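Local coordinates for protein malate Synthase (Haloferax volcanii, PDB 3OYZ) that catalyses the magnesium-dependent condensation of acetyl-CoA with glyoxylate and hydrolysis of the malyl-CoA formed, yielding malate in the glyoxylate cycle, at residues I127-E141 against L169-L183. Residues are numbered along the deposited sequence; the frame is centred on the assembly and turned at random.
With K (potassium ion), chain E; K (potassium ion), chain G.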
loop_
_atom_site.group_PDB
_atom_site.type_symbol
_atom_site.label_atom_id
_atom_site.label_comp_id
_atom_site.label_asym_id
_atom_site.label_seq_id
_atom_site.Cartn_x
_atom_site.Cartn_y
_atom_site.Cartn_z
ATOM N N ILE A 127 2.600 -15.246 -12.299
ATOM C CA ILE A 127 3.870 -15.965 -12.291
ATOM C C ILE A 127 3.948 -17.046 -13.379
ATOM O O ILE A 127 5.033 -17.334 -13.902
ATOM C CB ILE A 127 4.108 -16.514 -10.856
ATOM C CG1 ILE A 127 5.583 -16.961 -10.752
ATOM C CG2 ILE A 127 3.132 -17.722 -10.571
ATOM C CD1 ILE A 127 6.453 -15.650 -10.611
ATOM N N ASP A 128 2.818 -17.596 -13.845
ATOM C CA ASP A 128 2.949 -18.633 -14.864
ATOM C C ASP A 128 3.369 -18.000 -16.225
ATOM O O ASP A 128 4.085 -18.659 -16.966
ATOM C CB ASP A 128 1.639 -19.442 -15.035
ATOM C CG ASP A 128 1.524 -20.492 -13.912
ATOM O OD1 ASP A 128 2.453 -20.651 -13.060
ATOM O OD2 ASP A 128 0.557 -21.234 -13.880
ATOM N N ASP A 129 3.016 -16.746 -16.470
ATOM C CA ASP A 129 3.536 -16.018 -17.682
ATOM C C ASP A 129 5.044 -15.735 -17.503
ATOM O O ASP A 129 5.826 -15.812 -18.473
ATOM C CB ASP A 129 2.865 -14.649 -17.830
ATOM C CG ASP A 129 3.322 -13.884 -19.116
ATOM O OD1 ASP A 129 3.222 -14.477 -20.233
ATOM O OD2 ASP A 129 3.888 -12.769 -18.956
ATOM N N TRP A 130 5.504 -15.396 -16.296
ATOM C CA TRP A 130 6.968 -15.274 -16.101
ATOM C C TRP A 130 7.701 -16.577 -16.342
ATOM O O TRP A 130 8.835 -16.580 -16.855
ATOM C CB TRP A 130 7.397 -14.788 -14.676
ATOM C CG TRP A 130 6.784 -13.487 -14.200
ATOM C CD1 TRP A 130 5.561 -12.950 -14.490
ATOM C CD2 TRP A 130 7.346 -12.655 -13.171
ATOM N NE1 TRP A 130 5.335 -11.825 -13.740
ATOM C CE2 TRP A 130 6.397 -11.646 -12.880
ATOM C CE3 TRP A 130 8.537 -12.725 -12.438
ATOM C CZ2 TRP A 130 6.621 -10.628 -11.935
ATOM C CZ3 TRP A 130 8.763 -11.714 -11.447
ATOM C CH2 TRP A 130 7.821 -10.674 -11.244
ATOM N N LYS A 131 7.096 -17.719 -16.025
ATOM C CA LYS A 131 7.772 -18.995 -16.243
ATOM C C LYS A 131 7.829 -19.153 -17.785
ATOM O O LYS A 131 8.694 -19.857 -18.279
ATOM C CB LYS A 131 6.898 -20.129 -15.678
ATOM C CG LYS A 131 6.946 -20.047 -14.115
ATOM C CD LYS A 131 6.039 -21.159 -13.473
ATOM C CE LYS A 131 6.011 -20.943 -11.922
ATOM N NZ LYS A 131 4.812 -21.743 -11.473
ATOM N N LYS A 132 6.855 -18.669 -18.536
ATOM C CA LYS A 132 6.963 -18.874 -20.048
ATOM C C LYS A 132 8.199 -18.105 -20.586
ATOM O O LYS A 132 8.902 -18.621 -21.436
ATOM C CB LYS A 132 5.750 -18.243 -20.738
ATOM C CG LYS A 132 4.463 -19.063 -20.447
ATOM C CD LYS A 132 3.234 -18.309 -20.952
ATOM C CE LYS A 132 1.983 -19.159 -20.580
ATOM N NZ LYS A 132 0.727 -18.450 -21.042
ATOM N N ALA A 133 8.474 -16.899 -20.091
ATOM C CA ALA A 133 9.632 -16.165 -20.602
ATOM C C ALA A 133 10.870 -16.946 -20.128
ATOM O O ALA A 133 11.804 -17.218 -20.926
ATOM C CB ALA A 133 9.627 -14.713 -20.077
ATOM N N ASP A 134 10.938 -17.302 -18.838
ATOM C CA ASP A 134 12.021 -18.129 -18.354
ATOM C C ASP A 134 12.355 -19.345 -19.206
ATOM O O ASP A 134 13.551 -19.685 -19.450
ATOM C CB ASP A 134 11.799 -18.591 -16.901
ATOM C CG ASP A 134 12.839 -19.581 -16.462
ATOM O OD1 ASP A 134 13.996 -19.159 -16.266
ATOM O OD2 ASP A 134 12.572 -20.785 -16.253
ATOM N N GLU A 135 11.316 -20.023 -19.658
ATOM C CA GLU A 135 11.569 -21.190 -20.496
ATOM C C GLU A 135 12.245 -20.768 -21.847
ATOM O O GLU A 135 13.124 -21.471 -22.274
ATOM C CB GLU A 135 10.280 -21.923 -20.755
ATOM C CG GLU A 135 10.424 -23.077 -21.743
ATOM C CD GLU A 135 11.407 -24.161 -21.304
ATOM O OE1 GLU A 135 11.896 -24.267 -20.165
ATOM O OE2 GLU A 135 11.619 -25.033 -22.162
ATOM N N PHE A 136 11.813 -19.691 -22.466
ATOM C CA PHE A 136 12.523 -19.164 -23.646
ATOM C C PHE A 136 13.973 -18.797 -23.385
ATOM O O PHE A 136 14.837 -19.092 -24.214
ATOM C CB PHE A 136 11.752 -18.005 -24.248
ATOM C CG PHE A 136 10.484 -18.438 -24.896
ATOM C CD1 PHE A 136 10.498 -19.492 -25.809
ATOM C CD2 PHE A 136 9.295 -17.745 -24.693
ATOM C CE1 PHE A 136 9.324 -19.840 -26.505
ATOM C CE2 PHE A 136 8.105 -18.104 -25.371
ATOM C CZ PHE A 136 8.133 -19.163 -26.257
ATOM N N PHE A 137 14.291 -18.211 -22.232
ATOM C CA PHE A 137 15.677 -17.927 -21.900
ATOM C C PHE A 137 16.453 -19.243 -21.857
ATOM O O PHE A 137 17.609 -19.341 -22.375
ATOM C CB PHE A 137 15.852 -17.250 -20.509
ATOM C CG PHE A 137 15.645 -15.789 -20.474
ATOM C CD1 PHE A 137 16.745 -14.924 -20.362
ATOM C CD2 PHE A 137 14.362 -15.255 -20.584
ATOM C CE1 PHE A 137 16.522 -13.569 -20.349
ATOM C CE2 PHE A 137 14.121 -13.919 -20.573
ATOM C CZ PHE A 137 15.222 -13.043 -20.429
ATOM N N THR A 138 15.897 -20.255 -21.176
ATOM C CA THR A 138 16.565 -21.543 -21.079
ATOM C C THR A 138 16.794 -22.150 -22.497
ATOM O O THR A 138 17.861 -22.714 -22.781
ATOM C CB THR A 138 15.719 -22.491 -20.185
ATOM O OG1 THR A 138 15.676 -21.889 -18.881
ATOM C CG2 THR A 138 16.453 -23.829 -20.045
ATOM N N ILE A 139 15.761 -22.142 -23.309
ATOM C CA ILE A 139 15.938 -22.666 -24.694
ATOM C C ILE A 139 17.044 -21.912 -25.473
ATOM O O ILE A 139 17.903 -22.580 -26.045
ATOM C CB ILE A 139 14.612 -22.656 -25.428
ATOM C CG1 ILE A 139 13.758 -23.857 -24.916
ATOM C CG2 ILE A 139 14.796 -22.796 -26.969
ATOM C CD1 ILE A 139 12.281 -23.647 -25.250
ATOM N N VAL A 140 17.018 -20.584 -25.498
ATOM C CA VAL A 140 18.086 -19.759 -26.095
ATOM C C VAL A 140 19.465 -20.135 -25.631
ATOM O O VAL A 140 20.344 -20.377 -26.494
ATOM C CB VAL A 140 17.816 -18.258 -25.861
ATOM C CG1 VAL A 140 19.074 -17.459 -26.142
ATOM C CG2 VAL A 140 16.599 -17.832 -26.639
ATOM N N GLU A 141 19.705 -20.173 -24.315
ATOM C CA GLU A 141 20.933 -20.692 -23.729
ATOM C C GLU A 141 21.410 -22.032 -24.269
ATOM O O GLU A 141 22.585 -22.214 -24.664
ATOM C CB GLU A 141 20.943 -20.715 -22.186
ATOM C CG GLU A 141 20.851 -19.273 -21.648
ATOM C CD GLU A 141 20.464 -19.217 -20.152
ATOM O OE1 GLU A 141 19.880 -20.202 -19.614
ATOM O OE2 GLU A 141 20.705 -18.165 -19.524
ATOM N N LEU A 169 7.286 -14.899 -5.083
ATOM C CA LEU A 169 8.341 -15.133 -6.027
ATOM C C LEU A 169 9.374 -16.006 -5.391
ATOM O O LEU A 169 9.908 -16.899 -6.050
ATOM C CB LEU A 169 8.968 -13.771 -6.376
ATOM C CG LEU A 169 9.776 -13.401 -7.590
ATOM C CD1 LEU A 169 9.155 -14.120 -8.760
ATOM C CD2 LEU A 169 9.730 -11.878 -7.742
ATOM N N ARG A 170 9.693 -15.761 -4.115
ATOM C CA ARG A 170 10.722 -16.591 -3.476
ATOM C C ARG A 170 10.481 -18.093 -3.599
ATOM O O ARG A 170 11.380 -18.867 -3.944
ATOM C CB ARG A 170 10.903 -16.177 -1.980
ATOM C CG ARG A 170 11.927 -16.997 -1.196
ATOM C CD ARG A 170 11.674 -16.835 0.362
ATOM N NE ARG A 170 10.405 -17.543 0.681
ATOM C CZ ARG A 170 9.414 -17.030 1.421
ATOM N NH1 ARG A 170 9.597 -15.853 1.991
ATOM N NH2 ARG A 170 8.222 -17.621 1.523
ATOM N N ASP A 171 9.320 -18.599 -3.219
ATOM C CA ASP A 171 9.126 -20.009 -3.386
ATOM C C ASP A 171 8.883 -20.480 -4.853
ATOM O O ASP A 171 9.176 -21.606 -5.154
ATOM C CB ASP A 171 7.889 -20.336 -2.570
ATOM C CG ASP A 171 8.188 -20.254 -1.015
ATOM O OD1 ASP A 171 9.352 -20.184 -0.564
ATOM O OD2 ASP A 171 7.209 -20.246 -0.254
ATOM N N GLU A 172 8.268 -19.678 -5.720
ATOM C CA GLU A 172 8.158 -20.068 -7.137
ATOM C C GLU A 172 9.555 -20.169 -7.758
ATOM O O GLU A 172 9.816 -21.190 -8.423
ATOM C CB GLU A 172 7.405 -18.997 -7.940
ATOM C CG GLU A 172 5.892 -18.993 -7.524
ATOM C CD GLU A 172 5.086 -20.178 -8.037
ATOM O OE1 GLU A 172 5.444 -21.067 -8.851
ATOM O OE2 GLU A 172 3.947 -20.249 -7.573
ATOM N N MET A 173 10.479 -19.250 -7.452
ATOM C CA MET A 173 11.838 -19.348 -7.977
ATOM C C MET A 173 12.561 -20.578 -7.495
ATOM O O MET A 173 13.540 -20.982 -8.122
ATOM C CB MET A 173 12.747 -18.141 -7.613
ATOM C CG MET A 173 12.212 -16.764 -8.024
ATOM S SD MET A 173 13.257 -15.354 -7.386
ATOM C CE MET A 173 14.776 -16.265 -7.179
ATOM N N GLY A 174 12.188 -21.103 -6.324
ATOM C CA GLY A 174 12.844 -22.327 -5.875
ATOM C C GLY A 174 12.453 -23.623 -6.563
ATOM O O GLY A 174 13.169 -24.633 -6.460
ATOM N N LYS A 175 11.351 -23.618 -7.307
ATOM C CA LYS A 175 10.861 -24.861 -7.968
ATOM C C LYS A 175 11.857 -25.312 -9.032
ATOM O O LYS A 175 12.446 -24.500 -9.750
ATOM C CB LYS A 175 9.492 -24.721 -8.632
ATOM C CG LYS A 175 8.392 -24.280 -7.633
ATOM C CD LYS A 175 7.008 -24.093 -8.285
ATOM C CE LYS A 175 5.953 -23.973 -7.138
ATOM N NZ LYS A 175 4.669 -23.662 -7.811
ATOM N N PRO A 176 12.104 -26.621 -9.104
ATOM C CA PRO A 176 13.246 -26.867 -9.978
ATOM C C PRO A 176 12.793 -27.076 -11.431
ATOM O O PRO A 176 13.652 -27.241 -12.286
ATOM C CB PRO A 176 13.851 -28.127 -9.396
ATOM C CG PRO A 176 12.650 -28.860 -8.734
ATOM C CD PRO A 176 11.850 -27.720 -8.144
ATOM N N THR A 177 11.504 -26.879 -11.723
ATOM C CA THR A 177 10.971 -26.957 -13.064
ATOM C C THR A 177 11.255 -25.626 -13.786
ATOM O O THR A 177 11.051 -25.553 -14.972
ATOM C CB THR A 177 9.482 -27.316 -12.877
ATOM O OG1 THR A 177 8.989 -26.354 -11.926
ATOM C CG2 THR A 177 9.422 -28.728 -12.230
ATOM N N ASN A 178 11.754 -24.579 -13.113
ATOM C CA ASN A 178 12.112 -23.333 -13.767
ATOM C C ASN A 178 13.557 -22.913 -13.471
ATOM O O ASN A 178 14.183 -23.484 -12.575
ATOM C CB ASN A 178 11.135 -22.190 -13.507
ATOM C CG ASN A 178 11.118 -21.730 -12.035
ATOM O OD1 ASN A 178 12.142 -21.308 -11.515
ATOM N ND2 ASN A 178 10.003 -22.020 -11.326
ATOM N N ASN A 179 14.042 -21.888 -14.166
ATOM C CA ASN A 179 15.366 -21.282 -13.968
ATOM C C ASN A 179 15.221 -19.807 -13.503
ATOM O O ASN A 179 16.060 -18.947 -13.813
ATOM C CB ASN A 179 16.224 -21.494 -15.251
ATOM C CG ASN A 179 16.787 -22.922 -15.349
ATOM O OD1 ASN A 179 17.179 -23.507 -14.361
ATOM N ND2 ASN A 179 16.809 -23.510 -16.550
ATOM N N LEU A 180 14.121 -19.462 -12.802
ATOM C CA LEU A 180 13.804 -18.079 -12.447
ATOM C C LEU A 180 14.770 -17.541 -11.435
ATOM O O LEU A 180 14.692 -16.372 -11.158
ATOM C CB LEU A 180 12.338 -17.911 -11.915
ATOM C CG LEU A 180 11.316 -17.908 -13.074
ATOM C CD1 LEU A 180 9.953 -18.146 -12.332
ATOM C CD2 LEU A 180 11.301 -16.547 -13.791
ATOM N N GLU A 181 15.751 -18.302 -10.947
ATOM C CA GLU A 181 16.867 -17.668 -10.223
ATOM C C GLU A 181 17.627 -16.692 -11.129
ATOM O O GLU A 181 18.316 -15.828 -10.611
ATOM C CB GLU A 181 17.949 -18.722 -9.882
ATOM C CG GLU A 181 17.484 -19.662 -8.864
ATOM C CD GLU A 181 16.889 -20.958 -9.443
ATOM O OE1 GLU A 181 16.381 -21.068 -10.608
ATOM O OE2 GLU A 181 16.915 -21.889 -8.596
ATOM N N ARG A 182 17.439 -16.725 -12.445
ATOM C CA ARG A 182 18.050 -15.688 -13.351
ATOM C C ARG A 182 17.470 -14.265 -13.227
ATOM O O ARG A 182 18.008 -13.288 -13.796
ATOM C CB ARG A 182 17.884 -16.173 -14.823
ATOM C CG ARG A 182 16.400 -16.093 -15.371
ATOM C CD ARG A 182 16.051 -16.497 -16.814
ATOM N NE ARG A 182 16.350 -17.896 -17.130
ATOM C CZ ARG A 182 17.456 -18.364 -17.701
ATOM N NH1 ARG A 182 18.475 -17.557 -17.934
ATOM N NH2 ARG A 182 17.574 -19.644 -18.006
ATOM N N LEU A 183 16.360 -14.121 -12.481
ATOM C CA LEU A 183 15.759 -12.826 -12.280
ATOM C C LEU A 183 16.726 -11.828 -11.648
ATOM O O LEU A 183 17.406 -12.163 -10.682
ATOM C CB LEU A 183 14.524 -12.838 -11.342
ATOM C CG LEU A 183 13.303 -13.415 -12.105
ATOM C CD1 LEU A 183 12.139 -13.787 -11.075
ATOM C CD2 LEU A 183 12.713 -12.260 -13.009
HETATM K K K E . 14.196 -22.569 -10.025
HETATM K K K G . 15.870 -25.569 -13.125
HETATM O O HOH W 1 2.591 -21.685 -9.742
HETATM O O HOH W 2 14.143 -25.158 -15.959
HETATM O O HOH W 3 16.121 -24.374 -9.401
#
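Ile127 and Leu169 meet where helix 127-141 passes helix 169-174, the axes 11.6 Å apart at 40°; loop 175-179 and 3-10 turn 180-182 follow the long helix toward its C-terminal end. Leu169 CD1 packs on Ile127 CD1 and Trp130 CZ3 (3.6 Å each). Asp134 binds segment 178-182 through both oxygens: OD2 accepts from Asn179 N (2.8 Å, 174°), OD1 forms a salt bridge with Arg182 NE (2.8 Å). A bend at chi3 (61°) turns the Arg182 guanidinium along the helix, where NH1 and NH2 make end-on salt bridges to Glu141 OE2 and OE1 while Phe137 CB covers one face. Thr138 OG1 accepts from Arg182 NH2 and Asn179 ND2. This worked example pairs buried charges in one network and adds backbone donors, Gly149 N and Leu151 N reaching Glu141. A leucine at Arg182 would probably leave both carboxylates without their shared counter-charge. Lys131 NZ, also paired with Asp128 OD1, salt-bridges Glu172 OE1; Lys175 NZ reaches that oxygen from the opposite face. Asn178 O binds both potassium ions, Asn178 OD1 and Asn179 OD1 one each, probably helping fix the loop. In this TIM barrel the contact joins the helix after strand 118-121 to the connection entering strand 183-188, Trp130 and Phe137 reaching strand 152-157 between.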